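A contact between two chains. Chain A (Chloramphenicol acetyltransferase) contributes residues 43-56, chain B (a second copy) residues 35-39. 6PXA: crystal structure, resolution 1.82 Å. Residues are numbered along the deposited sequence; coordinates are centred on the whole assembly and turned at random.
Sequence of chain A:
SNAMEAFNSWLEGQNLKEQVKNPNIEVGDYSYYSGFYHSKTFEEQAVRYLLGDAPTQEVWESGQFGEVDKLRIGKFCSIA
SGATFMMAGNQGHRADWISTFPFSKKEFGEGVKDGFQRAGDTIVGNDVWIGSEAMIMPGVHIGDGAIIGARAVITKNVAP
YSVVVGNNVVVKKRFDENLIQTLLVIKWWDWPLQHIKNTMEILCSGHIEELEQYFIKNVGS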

# COMPACT_ATOMS: atom_id res chain seq x y z
N GLU A 43 10.87 -14.52 -4.86
CA GLU A 43 10.02 -15.18 -5.85
C GLU A 43 8.59 -15.41 -5.34
O GLU A 43 7.66 -15.48 -6.14
CB GLU A 43 10.65 -16.51 -6.26
CG GLU A 43 11.88 -16.37 -7.14
CD GLU A 43 12.24 -17.66 -7.86
OE1 GLU A 43 12.68 -18.65 -7.20
OE2 GLU A 43 12.08 -17.69 -9.09
N GLU A 44 8.39 -15.54 -4.03
CA GLU A 44 7.04 -15.83 -3.54
C GLU A 44 6.20 -14.58 -3.34
O GLU A 44 4.98 -14.61 -3.54
CB GLU A 44 7.11 -16.58 -2.22
CG GLU A 44 7.65 -17.97 -2.34
CD GLU A 44 7.76 -18.63 -0.99
OE1 GLU A 44 8.07 -17.93 0.01
OE2 GLU A 44 7.53 -19.85 -0.93
N GLN A 45 6.83 -13.48 -2.95
CA GLN A 45 6.10 -12.32 -2.46
C GLN A 45 6.22 -11.11 -3.36
O GLN A 45 5.25 -10.39 -3.54
CB GLN A 45 6.59 -11.96 -1.05
CG GLN A 45 5.86 -10.79 -0.38
CD GLN A 45 4.42 -11.12 -0.01
OE1 GLN A 45 3.97 -12.26 -0.15
NE2 GLN A 45 3.68 -10.11 0.45
N ALA A 46 7.40 -10.90 -3.96
CA ALA A 46 7.66 -9.69 -4.73
C ALA A 46 7.31 -9.82 -6.20
O ALA A 46 6.90 -8.84 -6.83
CB ALA A 46 9.14 -9.30 -4.59
N VAL A 47 7.48 -11.00 -6.79
CA VAL A 47 7.25 -11.21 -8.21
C VAL A 47 5.95 -11.96 -8.33
O VAL A 47 5.83 -13.12 -7.90
CB VAL A 47 8.40 -11.98 -8.87
CG1 VAL A 47 8.18 -12.03 -10.41
CG2 VAL A 47 9.71 -11.32 -8.54
N ARG A 48 4.95 -11.31 -8.90
CA ARG A 48 3.59 -11.79 -8.82
C ARG A 48 3.06 -12.08 -10.22
O ARG A 48 3.37 -11.35 -11.17
CB ARG A 48 2.71 -10.79 -8.11
CG ARG A 48 3.20 -10.51 -6.72
CD ARG A 48 2.10 -9.95 -5.88
NE ARG A 48 2.58 -9.63 -4.54
CZ ARG A 48 1.97 -8.80 -3.72
NH1 ARG A 48 0.83 -8.22 -4.09
NH2 ARG A 48 2.48 -8.57 -2.52
N TYR A 49 2.30 -13.17 -10.32
CA TYR A 49 1.62 -13.60 -11.56
C TYR A 49 2.59 -13.98 -12.69
O TYR A 49 2.24 -13.90 -13.87
CB TYR A 49 0.63 -12.54 -12.05
CG TYR A 49 -0.24 -12.01 -10.92
CD1 TYR A 49 -1.37 -12.69 -10.50
CD2 TYR A 49 0.08 -10.81 -10.26
CE1 TYR A 49 -2.16 -12.22 -9.48
CE2 TYR A 49 -0.70 -10.34 -9.22
CZ TYR A 49 -1.82 -11.04 -8.84
OH TYR A 49 -2.61 -10.58 -7.81
N LEU A 50 3.81 -14.42 -12.35
CA LEU A 50 4.77 -14.88 -13.36
C LEU A 50 4.69 -16.39 -13.50
O LEU A 50 5.06 -17.13 -12.57
CB LEU A 50 6.19 -14.44 -12.99
CG LEU A 50 7.23 -14.76 -14.06
CD1 LEU A 50 6.94 -14.05 -15.37
CD2 LEU A 50 8.58 -14.34 -13.53
N LEU A 51 4.21 -16.86 -14.64
CA LEU A 51 4.19 -18.30 -14.88
C LEU A 51 5.59 -18.88 -14.70
O LEU A 51 6.60 -18.25 -15.00
CB LEU A 51 3.68 -18.58 -16.29
CG LEU A 51 2.19 -18.32 -16.51
CD1 LEU A 51 1.83 -18.57 -17.96
CD2 LEU A 51 1.36 -19.21 -15.59
N GLY A 52 5.64 -20.10 -14.16
CA GLY A 52 6.89 -20.73 -13.83
C GLY A 52 7.29 -20.60 -12.38
O GLY A 52 8.30 -21.20 -11.98
N ASP A 53 6.54 -19.85 -11.57
CA ASP A 53 6.81 -19.70 -10.15
C ASP A 53 6.37 -20.96 -9.40
O ASP A 53 6.01 -21.98 -9.99
CB ASP A 53 6.14 -18.44 -9.61
CG ASP A 53 4.58 -18.52 -9.58
OD1 ASP A 53 3.97 -19.51 -10.04
OD2 ASP A 53 3.96 -17.55 -9.06
N ALA A 54 6.38 -20.87 -8.07
CA ALA A 54 6.07 -22.05 -7.26
C ALA A 54 4.67 -22.61 -7.53
O ALA A 54 4.58 -23.79 -7.91
CB ALA A 54 6.28 -21.73 -5.78
N PRO A 55 3.57 -21.85 -7.40
CA PRO A 55 2.25 -22.47 -7.58
C PRO A 55 1.88 -22.81 -9.02
O PRO A 55 0.86 -23.47 -9.23
CB PRO A 55 1.29 -21.41 -7.00
CG PRO A 55 1.96 -20.14 -7.24
CD PRO A 55 3.43 -20.43 -7.01
N THR A 56 2.65 -22.37 -10.03
CA THR A 56 2.31 -22.67 -11.41
C THR A 56 3.44 -23.37 -12.16
O THR A 56 3.42 -23.40 -13.39
CB THR A 56 1.92 -21.41 -12.19
OG1 THR A 56 3.06 -20.54 -12.28
CG2 THR A 56 0.75 -20.68 -11.51
N GLY B 35 -7.50 -13.99 -4.64
CA GLY B 35 -6.83 -13.42 -3.49
C GLY B 35 -5.58 -14.15 -3.07
O GLY B 35 -5.14 -13.99 -1.93
N PHE B 36 -4.98 -14.94 -3.98
CA PHE B 36 -3.84 -15.77 -3.63
C PHE B 36 -2.74 -15.00 -2.90
O PHE B 36 -2.19 -15.48 -1.91
CB PHE B 36 -3.24 -16.43 -4.89
CG PHE B 36 -1.96 -17.19 -4.63
CD1 PHE B 36 -1.99 -18.46 -4.07
CD2 PHE B 36 -0.72 -16.63 -4.93
CE1 PHE B 36 -0.79 -19.17 -3.83
CE2 PHE B 36 0.46 -17.33 -4.69
CZ PHE B 36 0.42 -18.61 -4.13
N TYR B 37 -2.39 -13.82 -3.38
CA TYR B 37 -1.21 -13.18 -2.81
C TYR B 37 -1.46 -12.57 -1.44
O TYR B 37 -0.50 -12.16 -0.78
CB TYR B 37 -0.65 -12.14 -3.79
CG TYR B 37 0.18 -12.81 -4.89
CD1 TYR B 37 1.47 -13.27 -4.64
CD2 TYR B 37 -0.36 -13.02 -6.16
CE1 TYR B 37 2.23 -13.91 -5.65
CE2 TYR B 37 0.35 -13.67 -7.15
CZ TYR B 37 1.65 -14.09 -6.89
OH TYR B 37 2.32 -14.72 -7.89
N HIS B 38 -2.71 -12.52 -0.96
CA HIS B 38 -2.95 -12.02 0.39
C HIS B 38 -3.54 -13.07 1.33
O HIS B 38 -4.01 -12.72 2.41
CB HIS B 38 -3.79 -10.75 0.32
CG HIS B 38 -3.09 -9.64 -0.42
ND1 HIS B 38 -2.95 -9.64 -1.79
CD2 HIS B 38 -2.43 -8.54 0.02
CE1 HIS B 38 -2.26 -8.58 -2.17
NE2 HIS B 38 -1.91 -7.90 -1.08
N SER B 39 -3.54 -14.34 0.92
CA SER B 39 -3.64 -15.52 1.79
C SER B 39 -5.04 -15.86 2.30
O SER B 39 -5.33 -17.03 2.51
CB SER B 39 -2.72 -15.38 3.01
OG SER B 39 -1.35 -15.31 2.60
O HOH W 1 4.62 -16.02 -6.86

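The chain B segment begins at G35(B), which touches nothing in the chain A stretch but starts the tight turn that presents its neighbours: its carbonyl O accepts a hydrogen bond from the backbone N of H38(B) at 3.0 Å. Within this turn, F36(B) and Y37(B) both direct their CA-to-CB bonds toward chain A.

F36(B) makes the lighter contact. Its CZ lies 3.8 Å from CG of P55(A), an apolar meeting of a flat ring with a compact one that needs no polar partner.

Y37(B) is the centre of this contact, with 163 Å² covered by the chain A stretch. With chi1 in the m rotamer, its ring enters a pocket lined by R48(A) and Y49(A). Over one face lies the aliphatic part of the arginine: CD of R48(A) sits 3.7 Å from the centroid of the Y37(B) ring, a CH-pi contact nearly along the ring normal. The extended arginine is held in this pose partly by its own chain, since NE of R48(A) donates to O of Q45(A) at 3.0 Å. The edge of the Y37(B) ring points at the face of Y49(A), with CD2 of Y37(B) 3.6 Å from CZ of Y49(A). Elsewhere on its edge, CE1 of Y37(B) lies 3.5 Å from O of E44(A). At the ring's tip, the backbone N of Y49(A) donates a nearly straight hydrogen bond to OH of Y37(B), 2.9 Å long. That hydroxyl also hydrogen-bonds a water at 2.8 Å from OH of Y37(B); the same water lies 2.8 Å from OD2 of D53(A), linking the two side chains. Tyrosine thus suits the site twice over, its ring packing against the R48(A) methylene and the Y49(A) ring and its hydroxyl meeting polar groups at the far end.

H38(B) closes the contact modestly, its CE1 approaching NH1 of R48(A) at 3.7 Å; its ND1 and NE2 are hydrogen-bonded elsewhere in the structure, so the ring can meet the arginine through a carbon without leaving a nitrogen unpaired, while S39(B) lies beyond reach.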